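Local atomic coordinates of putative oxidoreductase yhhX (Escherichia coli K-12, PDB entry 3F4L), a protein that probably acts as an NADP-dependent scyllo-inositol dehydrogenase, an oxidoreductase of the Gfo/Idh/MocA family. Residues F245-I250 with M291-G296; T133-I138 with I184-R189; L277-D282 with V287-K292; T255-K258 with M262-E265; H178-I183 with L323-I328. All coordinates share one frame; numbering follows the deposited sequence.

Interaction 1 of 5, residues F245-I250 with M291-G296; sequences FIKYGI and MKPEMG
CG of Phe245 stands opposite the backbone N (chi1 164°), which swings the ring across toward the chain of Met291, and Lys247 starts the same way (chi1 174°) before bending at chi2 and again at chi4 so that CE passes Pro293. The first of these pairs is a Met-aromatic contact on one face of the large mixed sheet of the C-terminal alpha/beta domain. Met291 is a selenomethionine, and its SE lies 3.7 Å from Phe245 CE1 and 3.9 Å from Phe245 CD1. The selenium sits 4.8 Å from the ring centroid, 75° off the ring normal, so it meets the ring at its edge, and the two side chains run roughly at right angles. They reach each other over the intervening strand 275-280, beneath helix 129-140, whose Ala134 and Ala137 pack on the same ring.

Two residues on from Phe245, Lys247 is buried and its amine is gripped by the stretch that follows it in the chain: NZ donates to Gly249 O at 3.0 Å and to Tyr248 O at 3.2 Å, standing above both carbonyl planes, and Ser273 OG is a third partner. A leucine in place of Lys247 would probably leave the carbonyls of Tyr248 and Gly249 without this donor, and the backbone there less firmly held. The loop 291-296 meets this lysine through its proline, while Glu294 N is bonded to Thr133 OG1 on the helix. Between lysine and proline the touch is purely aliphatic, Lys247 CE to Pro293 CG at 4.1 Å.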
# COMPACT_ATOMS: atom_id res chain seq x y z
N PHE A 245 -12.69 0.85 8.04
CA PHE A 245 -13.75 0.55 7.09
C PHE A 245 -13.08 -0.20 5.95
O PHE A 245 -12.00 0.21 5.49
CB PHE A 245 -14.38 1.84 6.54
CG PHE A 245 -15.21 1.64 5.30
CD1 PHE A 245 -16.57 1.36 5.38
CD2 PHE A 245 -14.62 1.75 4.04
CE1 PHE A 245 -17.34 1.19 4.22
CE2 PHE A 245 -15.38 1.58 2.87
CZ PHE A 245 -16.74 1.30 2.96
N ILE A 246 -13.71 -1.27 5.50
CA ILE A 246 -13.19 -2.08 4.41
C ILE A 246 -14.34 -2.38 3.44
O ILE A 246 -15.46 -2.67 3.86
CB ILE A 246 -12.61 -3.42 4.92
CG1 ILE A 246 -11.52 -3.15 5.97
CG2 ILE A 246 -11.99 -4.19 3.78
CD1 ILE A 246 -10.31 -2.41 5.42
N LYS A 247 -14.05 -2.29 2.15
CA LYS A 247 -15.07 -2.55 1.14
C LYS A 247 -14.49 -3.32 -0.02
O LYS A 247 -13.59 -2.84 -0.71
CB LYS A 247 -15.65 -1.21 0.64
CG LYS A 247 -16.65 -1.28 -0.53
CD LYS A 247 -17.95 -1.95 -0.13
CE LYS A 247 -19.01 -1.83 -1.22
NZ LYS A 247 -18.63 -2.44 -2.53
N TYR A 248 -14.97 -4.55 -0.21
CA TYR A 248 -14.54 -5.34 -1.35
C TYR A 248 -15.61 -5.13 -2.41
O TYR A 248 -16.79 -4.97 -2.08
CB TYR A 248 -14.47 -6.83 -1.03
CG TYR A 248 -13.28 -7.24 -0.21
CD1 TYR A 248 -13.25 -7.05 1.16
CD2 TYR A 248 -12.17 -7.82 -0.82
CE1 TYR A 248 -12.15 -7.43 1.92
CE2 TYR A 248 -11.06 -8.20 -0.08
CZ TYR A 248 -11.06 -8.00 1.29
OH TYR A 248 -9.96 -8.37 2.04
N GLY A 249 -15.21 -5.12 -3.68
CA GLY A 249 -16.19 -4.96 -4.74
C GLY A 249 -16.34 -3.54 -5.24
O GLY A 249 -16.33 -2.59 -4.46
N ILE A 250 -16.49 -3.41 -6.55
CA ILE A 250 -16.64 -2.10 -7.17
C ILE A 250 -18.08 -1.89 -7.61
O ILE A 250 -18.86 -2.84 -7.72
CB ILE A 250 -15.69 -1.98 -8.39
CG1 ILE A 250 -15.73 -0.56 -8.96
CG2 ILE A 250 -16.08 -2.99 -9.47
CD1 ILE A 250 -14.61 -0.29 -9.96
N MSE A 291 -22.40 -2.26 6.29
CA MSE A 291 -23.13 -1.24 5.55
C MSE A 291 -23.55 -1.71 4.17
O MSE A 291 -22.74 -2.27 3.42
CB MSE A 291 -22.25 0.01 5.37
CG MSE A 291 -21.83 0.72 6.63
SE MSE A 291 -20.29 1.85 6.30
CE MSE A 291 -21.14 3.30 5.33
N LYS A 292 -24.81 -1.49 3.83
CA LYS A 292 -25.30 -1.86 2.52
C LYS A 292 -24.78 -0.77 1.57
O LYS A 292 -24.87 0.41 1.88
CB LYS A 292 -26.83 -1.90 2.51
CG LYS A 292 -27.43 -2.48 1.24
CD LYS A 292 -28.84 -3.02 1.48
CE LYS A 292 -29.77 -1.93 2.00
NZ LYS A 292 -29.93 -0.82 1.02
N PRO A 293 -24.21 -1.16 0.43
CA PRO A 293 -23.67 -0.19 -0.53
C PRO A 293 -24.66 0.92 -0.86
O PRO A 293 -25.83 0.65 -1.13
CB PRO A 293 -23.38 -1.04 -1.76
CG PRO A 293 -23.07 -2.37 -1.18
CD PRO A 293 -24.13 -2.53 -0.12
N GLU A 294 -24.19 2.16 -0.82
CA GLU A 294 -25.03 3.29 -1.17
C GLU A 294 -25.28 3.09 -2.65
O GLU A 294 -24.42 2.56 -3.35
CB GLU A 294 -24.29 4.60 -0.92
CG GLU A 294 -24.01 4.89 0.55
CD GLU A 294 -25.27 5.10 1.36
OE1 GLU A 294 -26.03 6.05 1.06
OE2 GLU A 294 -25.52 4.31 2.30
N MSE A 295 -26.45 3.49 -3.14
CA MSE A 295 -26.76 3.32 -4.56
C MSE A 295 -26.00 4.30 -5.45
O MSE A 295 -26.03 5.51 -5.23
CB MSE A 295 -28.26 3.48 -4.80
CG MSE A 295 -28.72 3.02 -6.18
SE MSE A 295 -30.44 3.78 -6.68
CE MSE A 295 -29.97 4.52 -8.41
N GLY A 296 -25.33 3.77 -6.47
CA GLY A 296 -24.58 4.61 -7.38
C GLY A 296 -25.44 4.97 -8.58
O GLY A 296 -26.32 4.20 -8.98

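Interaction 2 of 5, residues T133-I138 with I184-R189; sequences TAKKAI and ISLFGR
Leu186 fits between two side chains of the opposing helix, one methyl for each. Its CD2 lies 3.7 Å from Lys135 CG and 4.0 Å from Lys135 CD, on the aliphatic part of the lysine, while Leu186 CD1 meets Ile138 CD1 at 3.9 Å. The same Ile138 CD1 also reaches the far end of the Phe187 ring, 4.1 Å from CZ, the two side chains coming from opposite directions. CG1 of Ile138 is placed opposite the carbonyl carbon (chi1 -71°), and this sends CD1 out between leucine and phenylalanine. Leu186 CB in turn lies over the centre of the Phe187 ring, 3.8 Å above its plane.

These contacts join helix 129-140 to the C-terminal end of helix 171-187, two neighbours packed on the mixed sheet of the C-terminal alpha/beta domain. Ile184 of the second packs on Thr324 of helix 319-331.

Farther out, the amine of Lys135 turns away to a salt bridge with Glu139, one helical turn on, and leaves its methylenes to the leucine. Ser185 OG is bonded to Gln182 O. Helix 171-187 stops at Gly188, whose phi is positive; Gly188 N still bonds to Ile184 O at 2.7 Å, and its carbonyl accepts from Tyr216 OH.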
# COMPACT_ATOMS: atom_id res chain seq x y z
N THR A 133 -20.01 4.68 -0.39
CA THR A 133 -20.09 4.00 0.89
C THR A 133 -18.89 4.42 1.75
O THR A 133 -19.03 4.68 2.93
CB THR A 133 -20.08 2.44 0.73
OG1 THR A 133 -21.09 2.04 -0.20
CG2 THR A 133 -20.38 1.77 2.08
N ALA A 134 -17.71 4.48 1.14
CA ALA A 134 -16.52 4.89 1.87
C ALA A 134 -16.68 6.34 2.35
O ALA A 134 -16.30 6.68 3.47
CB ALA A 134 -15.29 4.75 0.99
N LYS A 135 -17.25 7.18 1.48
CA LYS A 135 -17.48 8.59 1.81
C LYS A 135 -18.42 8.67 3.01
O LYS A 135 -18.18 9.43 3.95
CB LYS A 135 -18.09 9.31 0.59
CG LYS A 135 -18.31 10.82 0.76
CD LYS A 135 -18.70 11.49 -0.57
CE LYS A 135 -19.10 12.97 -0.40
NZ LYS A 135 -20.28 13.10 0.50
N LYS A 136 -19.49 7.88 2.99
CA LYS A 136 -20.43 7.89 4.09
C LYS A 136 -19.71 7.48 5.38
O LYS A 136 -19.88 8.12 6.42
CB LYS A 136 -21.60 6.93 3.80
CG LYS A 136 -22.66 6.89 4.90
CD LYS A 136 -23.78 5.92 4.54
CE LYS A 136 -24.69 5.62 5.73
NZ LYS A 136 -23.97 4.83 6.79
N ALA A 137 -18.91 6.42 5.30
CA ALA A 137 -18.16 5.95 6.46
C ALA A 137 -17.25 7.08 6.96
O ALA A 137 -17.24 7.38 8.16
CB ALA A 137 -17.33 4.72 6.10
N ILE A 138 -16.49 7.69 6.06
CA ILE A 138 -15.61 8.78 6.46
C ILE A 138 -16.39 9.91 7.12
O ILE A 138 -16.02 10.39 8.20
CB ILE A 138 -14.81 9.32 5.25
CG1 ILE A 138 -13.78 8.29 4.81
CG2 ILE A 138 -14.11 10.63 5.62
CD1 ILE A 138 -13.07 8.63 3.51
N ILE A 184 -9.41 13.61 -4.25
CA ILE A 184 -9.40 15.06 -4.25
C ILE A 184 -10.77 15.63 -3.83
O ILE A 184 -10.83 16.61 -3.09
CB ILE A 184 -8.98 15.59 -5.66
CG1 ILE A 184 -7.49 15.32 -5.86
CG2 ILE A 184 -9.30 17.06 -5.79
CD1 ILE A 184 -7.02 15.44 -7.29
N SER A 185 -11.86 15.01 -4.27
CA SER A 185 -13.19 15.49 -3.89
C SER A 185 -13.41 15.37 -2.38
O SER A 185 -14.23 16.09 -1.82
CB SER A 185 -14.28 14.71 -4.63
OG SER A 185 -14.49 13.44 -4.02
N LEU A 186 -12.69 14.47 -1.72
CA LEU A 186 -12.85 14.27 -0.27
C LEU A 186 -11.92 15.14 0.57
O LEU A 186 -12.33 15.68 1.60
CB LEU A 186 -12.54 12.82 0.13
CG LEU A 186 -13.33 11.66 -0.45
CD1 LEU A 186 -12.75 10.33 0.05
CD2 LEU A 186 -14.78 11.80 -0.04
N PHE A 187 -10.68 15.25 0.12
CA PHE A 187 -9.66 15.96 0.88
C PHE A 187 -9.06 17.21 0.26
O PHE A 187 -8.40 17.97 0.94
CB PHE A 187 -8.55 14.98 1.24
CG PHE A 187 -9.05 13.71 1.90
CD1 PHE A 187 -9.74 13.77 3.11
CD2 PHE A 187 -8.84 12.47 1.32
CE1 PHE A 187 -10.21 12.62 3.72
CE2 PHE A 187 -9.30 11.31 1.92
CZ PHE A 187 -9.99 11.38 3.12
N GLY A 188 -9.29 17.43 -1.03
CA GLY A 188 -8.76 18.63 -1.66
C GLY A 188 -7.38 18.50 -2.27
O GLY A 188 -7.03 17.48 -2.86
N ARG A 189 -6.60 19.57 -2.14
CA ARG A 189 -5.24 19.68 -2.68
C ARG A 189 -4.20 19.16 -1.69
O ARG A 189 -4.04 19.70 -0.59
CB ARG A 189 -4.96 21.15 -2.99
CG ARG A 189 -4.40 21.47 -4.37
CD ARG A 189 -4.39 23.00 -4.58
NE ARG A 189 -4.48 23.39 -6.00
CZ ARG A 189 -4.55 24.65 -6.43
NH1 ARG A 189 -4.54 25.67 -5.57
NH2 ARG A 189 -4.64 24.91 -7.73

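Interaction 3 of 5, residues L277-D282 with V287-K292; sequences LEYVND and VREEMK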
# COMPACT_ATOMS: atom_id res chain seq x y z
N LEU A 277 -17.38 -2.19 8.81
CA LEU A 277 -16.88 -1.18 9.71
C LEU A 277 -16.63 -1.81 11.08
O LEU A 277 -17.37 -2.69 11.53
CB LEU A 277 -17.93 -0.07 9.81
CG LEU A 277 -17.66 1.33 10.37
CD1 LEU A 277 -16.60 2.05 9.55
CD2 LEU A 277 -18.97 2.11 10.32
N GLU A 278 -15.56 -1.38 11.73
CA GLU A 278 -15.23 -1.85 13.07
C GLU A 278 -14.60 -0.66 13.75
O GLU A 278 -13.53 -0.21 13.35
CB GLU A 278 -14.25 -3.03 13.04
CG GLU A 278 -14.09 -3.67 14.42
CD GLU A 278 -13.26 -4.95 14.41
OE1 GLU A 278 -13.53 -5.84 13.58
OE2 GLU A 278 -12.35 -5.06 15.26
N TYR A 279 -15.27 -0.15 14.78
CA TYR A 279 -14.76 1.01 15.49
C TYR A 279 -15.04 0.93 16.99
O TYR A 279 -15.83 0.10 17.46
CB TYR A 279 -15.39 2.28 14.93
CG TYR A 279 -16.90 2.34 15.08
CD1 TYR A 279 -17.74 1.66 14.20
CD2 TYR A 279 -17.49 3.06 16.12
CE1 TYR A 279 -19.12 1.69 14.35
CE2 TYR A 279 -18.87 3.11 16.28
CZ TYR A 279 -19.68 2.42 15.38
OH TYR A 279 -21.04 2.47 15.51
N VAL A 280 -14.37 1.81 17.73
CA VAL A 280 -14.53 1.88 19.18
C VAL A 280 -15.48 3.04 19.47
O VAL A 280 -15.18 4.18 19.13
CB VAL A 280 -13.16 2.14 19.85
CG1 VAL A 280 -13.31 2.13 21.37
CG2 VAL A 280 -12.14 1.10 19.40
N ASN A 281 -16.63 2.76 20.09
CA ASN A 281 -17.57 3.84 20.39
C ASN A 281 -17.16 4.69 21.58
O ASN A 281 -16.15 4.40 22.24
CB ASN A 281 -19.01 3.29 20.57
CG ASN A 281 -19.18 2.39 21.80
OD1 ASN A 281 -20.19 1.69 21.92
ND2 ASN A 281 -18.22 2.42 22.73
N ASP A 282 -17.92 5.74 21.84
CA ASP A 282 -17.64 6.66 22.94
C ASP A 282 -17.51 5.94 24.28
O ASP A 282 -16.83 6.42 25.18
CB ASP A 282 -18.75 7.71 23.03
CG ASP A 282 -19.18 8.23 21.67
OD1 ASP A 282 -18.30 8.52 20.83
OD2 ASP A 282 -20.40 8.35 21.45
N VAL A 287 -17.49 -1.89 18.16
CA VAL A 287 -18.73 -2.11 17.42
C VAL A 287 -18.45 -2.54 15.97
O VAL A 287 -17.57 -2.01 15.30
CB VAL A 287 -19.60 -0.83 17.41
CG1 VAL A 287 -20.79 -1.00 16.49
CG2 VAL A 287 -20.08 -0.53 18.81
N ARG A 288 -19.22 -3.52 15.52
CA ARG A 288 -19.09 -4.03 14.17
C ARG A 288 -20.36 -3.65 13.40
O ARG A 288 -21.48 -3.81 13.90
CB ARG A 288 -18.94 -5.55 14.24
CG ARG A 288 -18.17 -6.17 13.10
CD ARG A 288 -16.94 -6.91 13.63
NE ARG A 288 -16.28 -7.67 12.57
CZ ARG A 288 -15.81 -7.15 11.45
NH1 ARG A 288 -15.92 -5.84 11.22
NH2 ARG A 288 -15.24 -7.92 10.54
N GLU A 289 -20.18 -3.13 12.19
CA GLU A 289 -21.30 -2.71 11.34
C GLU A 289 -21.09 -3.17 9.91
O GLU A 289 -19.98 -3.09 9.38
CB GLU A 289 -21.40 -1.19 11.31
CG GLU A 289 -22.59 -0.58 12.00
CD GLU A 289 -22.86 0.84 11.50
OE1 GLU A 289 -23.66 0.99 10.55
OE2 GLU A 289 -22.27 1.79 12.05
N GLU A 290 -22.15 -3.66 9.27
CA GLU A 290 -22.06 -4.05 7.87
C GLU A 290 -22.98 -3.06 7.18
O GLU A 290 -24.17 -3.01 7.47
CB GLU A 290 -22.54 -5.49 7.64
CG GLU A 290 -21.50 -6.55 8.00
CD GLU A 290 -21.71 -7.86 7.28
OE1 GLU A 290 -22.86 -8.37 7.29
OE2 GLU A 290 -20.74 -8.40 6.69
N MSE A 291 -22.40 -2.26 6.29
CA MSE A 291 -23.13 -1.24 5.55
C MSE A 291 -23.55 -1.71 4.17
O MSE A 291 -22.74 -2.27 3.42
CB MSE A 291 -22.25 0.01 5.37
CG MSE A 291 -21.83 0.72 6.63
SE MSE A 291 -20.29 1.85 6.30
CE MSE A 291 -21.14 3.30 5.33
N LYS A 292 -24.81 -1.49 3.83
CA LYS A 292 -25.30 -1.86 2.52
C LYS A 292 -24.78 -0.77 1.57
O LYS A 292 -24.87 0.41 1.88
CB LYS A 292 -26.83 -1.90 2.51
CG LYS A 292 -27.43 -2.48 1.24
CD LYS A 292 -28.84 -3.02 1.48
CE LYS A 292 -29.77 -1.93 2.00
NZ LYS A 292 -29.93 -0.82 1.02
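Tyr279 and Val287 run side by side in the same direction, with the valine beneath one face of the ring: Val287 CB lies 4.1 Å from the Tyr279 centroid and 21° off the ring normal, a CH-pi contact shifted toward the rim. Val287 CG1 follows the ring outward and comes within 3.6 Å of Tyr279 OH. The tyrosine reaches this position because its CG sits between the backbone N and the carbonyl carbon (chi1 62°), which folds the ring over the neighbouring strand. An alanine at this position is likely to strip Val287 of its aromatic cover and leave a gap on this face. Leu277 and Glu289 also lie alongside each other, CB to CB at 3.9 Å, and the carboxylate of Glu289 forms a salt bridge with Lys142.

The frame is a beta hairpin, strands 275-280 and 286-291, the second being the outermost strand of the mixed sheet within this chain. Leu277 with Glu289 and Tyr279 with Val287 are hydrogen-bonded antiparallel pairs; Val287 N to Tyr279 O is 2.7 Å and almost straight. Between them Glu278 and Arg288 make a non-hydrogen-bonded pair, and Glu278 CA lends a CA-H...O contact of 3.2 Å to Val287 O.

On the face carrying Glu278 and Arg288, carboxylate and guanidinium planes are 69° apart. Glu278 OE1 stands over one face of the guanidinium, 3.4 Å from Arg288 NH1, so this salt bridge rests on charge with no N-H aimed at the oxygen. Glu278 OE2 pairs instead with Lys230 of the second subunit.

Interaction 4 of 5, residues T255-K258 with M262-E265; sequences TSLK and MPGE
Leu257, near the end of helix 253-258, packs against the first two residues of a type II beta turn that runs from Met262 to Glu265. The closer side of the contact is apolar. Leu257 CD2 lies 4.1 Å from Pro263 CD, the two side chains meeting at about a right angle, and 4.3 Å from CE of Met262, a selenomethionine. Met262 leaves its backbone heading away from the helix, but its chain bends at chi2 (-59°) and again at chi3, and the curl brings CE back to within 3.8 Å of Leu257 O. Around this cluster Pro20 and Tyr21 of helix 12-22 and Phe268 of a loop close in, so that Leu257 is buried and this part of the C-terminal domain is packed on a helix of the Rossmann-fold region. Ser256, beside it on the helix, is tied to the following loop through a bond from Ala269 N to its OG.

The other half of the turn is quite different. Gly264 and Glu265 are solvent-exposed and do not touch the helix; Gly264 takes the third position of the turn with a positive phi of 88°, where a beta carbon would collide with the carbonyl oxygen of Pro263. Bonds inside the turn help to shape this side. Glu265 N bonds to Met262 O at 3.1 Å, and the glutamate side chain reaches back from the last residue of the turn to the first for a weak bond, Met262 N to Glu265 OE1 at 3.5 Å.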
# COMPACT_ATOMS: atom_id res chain seq x y z
N THR A 255 -20.90 -3.19 -15.00
CA THR A 255 -21.16 -4.60 -15.23
C THR A 255 -22.55 -4.76 -15.83
O THR A 255 -22.74 -5.50 -16.80
CB THR A 255 -21.05 -5.42 -13.91
OG1 THR A 255 -19.70 -5.35 -13.43
CG2 THR A 255 -21.42 -6.88 -14.14
N SER A 256 -23.54 -4.06 -15.29
CA SER A 256 -24.89 -4.16 -15.83
C SER A 256 -24.96 -3.62 -17.26
O SER A 256 -25.56 -4.25 -18.14
CB SER A 256 -25.88 -3.40 -14.95
OG SER A 256 -25.93 -3.96 -13.66
N LEU A 257 -24.37 -2.44 -17.48
CA LEU A 257 -24.38 -1.82 -18.79
C LEU A 257 -23.82 -2.76 -19.85
O LEU A 257 -24.40 -2.91 -20.92
CB LEU A 257 -23.59 -0.50 -18.77
CG LEU A 257 -24.21 0.64 -17.96
CD1 LEU A 257 -23.29 1.86 -17.96
CD2 LEU A 257 -25.57 1.00 -18.55
N LYS A 258 -22.69 -3.41 -19.53
CA LYS A 258 -22.07 -4.35 -20.47
C LYS A 258 -22.95 -5.57 -20.71
O LYS A 258 -22.90 -6.17 -21.78
CB LYS A 258 -20.71 -4.81 -19.94
CG LYS A 258 -19.57 -3.87 -20.26
CD LYS A 258 -18.24 -4.47 -19.86
CE LYS A 258 -17.10 -3.74 -20.55
NZ LYS A 258 -17.19 -3.86 -22.04
N MSE A 262 -30.14 -1.74 -18.73
CA MSE A 262 -30.11 -0.28 -18.64
C MSE A 262 -30.60 0.27 -17.30
O MSE A 262 -31.28 -0.41 -16.54
CB MSE A 262 -30.94 0.32 -19.78
CG MSE A 262 -30.44 -0.02 -21.19
SE MSE A 262 -28.62 0.56 -21.56
CE MSE A 262 -27.71 -1.14 -21.54
N PRO A 263 -30.24 1.53 -17.00
CA PRO A 263 -30.65 2.17 -15.75
C PRO A 263 -32.17 2.12 -15.56
O PRO A 263 -32.92 2.29 -16.52
CB PRO A 263 -30.14 3.60 -15.90
CG PRO A 263 -28.91 3.42 -16.72
CD PRO A 263 -29.37 2.43 -17.78
N GLY A 264 -32.61 1.87 -14.33
CA GLY A 264 -34.03 1.82 -14.07
C GLY A 264 -34.66 0.45 -14.27
O GLY A 264 -35.75 0.19 -13.75
N GLU A 265 -33.99 -0.42 -15.02
CA GLU A 265 -34.50 -1.76 -15.26
C GLU A 265 -34.24 -2.64 -14.04
O GLU A 265 -33.25 -2.47 -13.34
CB GLU A 265 -33.83 -2.38 -16.49
CG GLU A 265 -34.37 -1.86 -17.81
CD GLU A 265 -33.57 -2.34 -19.01
OE1 GLU A 265 -33.10 -3.50 -19.00
OE2 GLU A 265 -33.41 -1.56 -19.97

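Interaction 5 of 5, residues H178-I183 with L323-I328; sequences HTMDQI and LTNLEI
Asp181, whose CB rests against the amide group of Asn325, has its carboxylate held from outside the helix pair: OD2 forms a salt bridge with Arg126 NE, and OD1 too has a hydrogen-bonding partner elsewhere in the structure. CG opposite the backbone N (chi1 172°) carries the acid to Arg126, and it is CB that faces Asn325. The asparagine, its own CG likewise opposite the backbone N (chi1 -161°), reaches across the gap to helix 171-187, its amide coming between Asp181 and the end of Met180. Here the backbones are at their nearest, CA of Asp181 to CA of Asn325 being 6.5 Å.

Apolar contact makes up the rest. Met180, a selenomethionine bent at chi3, lays its end on a branch of Ile328: CE is 3.5 Å from Ile328 CG2, tighter than usual for two carbons, and the selenium is closer still, near enough for the exact placing of this group to be doubtful. Both residues look onto strand 209-216, Met180 resting on Ala212 and Ile328 on Leu214. Ile328 O accepts from Tyr195 OH, and on the other helix Gln182 NE2 is bonded to Arg125 O, beside the arginine that pairs with Asp181.

The axes of segments 178-183 and 323-328 come within 10.0 Å, with 133° between their directions, an inclined crossing nearer antiparallel than parallel. Two helices, 171-187 and 319-331, packed together over one mixed sheet form part of the C-terminal alpha/beta domain of the Gfo/Idh/MocA family.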
# COMPACT_ATOMS: atom_id res chain seq x y z
N HIS A 178 -9.62 9.21 -12.60
CA HIS A 178 -10.85 8.93 -11.85
C HIS A 178 -10.62 8.64 -10.37
O HIS A 178 -11.31 9.17 -9.50
CB HIS A 178 -11.57 7.74 -12.45
CG HIS A 178 -12.20 8.03 -13.77
ND1 HIS A 178 -12.03 7.22 -14.87
CD2 HIS A 178 -13.05 9.02 -14.16
CE1 HIS A 178 -12.74 7.69 -15.88
NE2 HIS A 178 -13.37 8.78 -15.47
N THR A 179 -9.69 7.75 -10.08
CA THR A 179 -9.43 7.40 -8.70
C THR A 179 -8.84 8.57 -7.91
O THR A 179 -9.21 8.77 -6.75
CB THR A 179 -8.54 6.15 -8.62
OG1 THR A 179 -7.36 6.33 -9.41
CG2 THR A 179 -9.31 4.94 -9.15
N MSE A 180 -7.97 9.37 -8.53
CA MSE A 180 -7.41 10.52 -7.81
C MSE A 180 -8.47 11.59 -7.62
O MSE A 180 -8.47 12.30 -6.62
CB MSE A 180 -6.20 11.11 -8.55
CG MSE A 180 -4.94 10.24 -8.50
SE MSE A 180 -3.34 11.34 -8.65
CE MSE A 180 -3.64 12.02 -10.44
N ASP A 181 -9.38 11.72 -8.59
CA ASP A 181 -10.46 12.70 -8.49
C ASP A 181 -11.32 12.41 -7.25
O ASP A 181 -11.75 13.33 -6.55
CB ASP A 181 -11.35 12.66 -9.72
CG ASP A 181 -12.59 13.52 -9.57
OD1 ASP A 181 -12.47 14.77 -9.67
OD2 ASP A 181 -13.67 12.95 -9.34
N GLN A 182 -11.57 11.13 -6.98
CA GLN A 182 -12.37 10.76 -5.81
C GLN A 182 -11.67 11.23 -4.53
O GLN A 182 -12.30 11.78 -3.63
CB GLN A 182 -12.56 9.25 -5.74
CG GLN A 182 -13.39 8.67 -6.87
CD GLN A 182 -13.54 7.16 -6.79
OE1 GLN A 182 -12.57 6.46 -6.50
NE2 GLN A 182 -14.74 6.66 -7.07
N ILE A 183 -10.35 11.01 -4.45
CA ILE A 183 -9.60 11.41 -3.26
C ILE A 183 -9.62 12.93 -3.13
O ILE A 183 -9.82 13.49 -2.05
CB ILE A 183 -8.13 10.90 -3.31
CG1 ILE A 183 -8.10 9.38 -3.30
CG2 ILE A 183 -7.34 11.45 -2.13
CD1 ILE A 183 -8.93 8.75 -2.17
N LEU A 323 -7.89 21.34 -11.65
CA LEU A 323 -6.52 21.78 -11.85
C LEU A 323 -5.53 20.95 -11.03
O LEU A 323 -4.41 20.66 -11.48
CB LEU A 323 -6.38 23.26 -11.50
CG LEU A 323 -7.16 24.23 -12.41
CD1 LEU A 323 -7.01 25.66 -11.91
CD2 LEU A 323 -6.65 24.10 -13.82
N THR A 324 -5.92 20.57 -9.82
CA THR A 324 -5.04 19.77 -8.98
C THR A 324 -4.82 18.40 -9.62
O THR A 324 -3.71 17.87 -9.63
CB THR A 324 -5.61 19.61 -7.55
OG1 THR A 324 -5.65 20.89 -6.90
CG2 THR A 324 -4.75 18.67 -6.74
N ASN A 325 -5.89 17.83 -10.19
CA ASN A 325 -5.80 16.52 -10.83
C ASN A 325 -4.82 16.55 -12.02
O ASN A 325 -3.90 15.74 -12.10
CB ASN A 325 -7.20 16.09 -11.30
CG ASN A 325 -7.30 14.60 -11.55
OD1 ASN A 325 -8.27 13.96 -11.12
ND2 ASN A 325 -6.33 14.03 -12.24
N LEU A 326 -5.03 17.50 -12.93
CA LEU A 326 -4.17 17.64 -14.10
C LEU A 326 -2.71 17.87 -13.71
O LEU A 326 -1.80 17.32 -14.34
CB LEU A 326 -4.65 18.79 -14.97
CG LEU A 326 -5.82 18.53 -15.93
CD1 LEU A 326 -6.92 17.72 -15.24
CD2 LEU A 326 -6.36 19.87 -16.43
N GLU A 327 -2.48 18.70 -12.70
CA GLU A 327 -1.12 19.00 -12.27
C GLU A 327 -0.44 17.76 -11.70
O GLU A 327 0.72 17.47 -12.03
CB GLU A 327 -1.14 20.11 -11.21
CG GLU A 327 0.23 20.58 -10.79
CD GLU A 327 0.18 21.67 -9.74
OE1 GLU A 327 -0.60 22.63 -9.92
OE2 GLU A 327 0.91 21.56 -8.74
N ILE A 328 -1.16 17.02 -10.86
CA ILE A 328 -0.61 15.80 -10.27
C ILE A 328 -0.24 14.79 -11.37
O ILE A 328 0.83 14.20 -11.34
CB ILE A 328 -1.60 15.16 -9.26
CG1 ILE A 328 -1.73 16.08 -8.03
CG2 ILE A 328 -1.11 13.78 -8.83
CD1 ILE A 328 -2.80 15.65 -7.00

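Overall arrangement
All five contacts belong to the C-terminal alpha/beta domain. Interactions 1 and 3 share Met291 and Lys292, have centres 14 Å apart, and build the same end of the mixed sheet, where both touch the second subunit. Interaction 2, 14 Å from interaction 1 centre to centre, bears on it through helix 129-140; through helix 171-187 it continues into interaction 5, 13 Å away between centres. Contacts thus run from the hairpin edge across to helix 319-331. Interaction 4 stands apart, 18 Å or more from the others between centres. In sequence, interaction 2 closes before 1, 3 and 4 open and alternates with 5; interaction 4 is nested inside 1, and the long loop closed by 5 encloses 1, 3 and 4, joining distant parts of the chain.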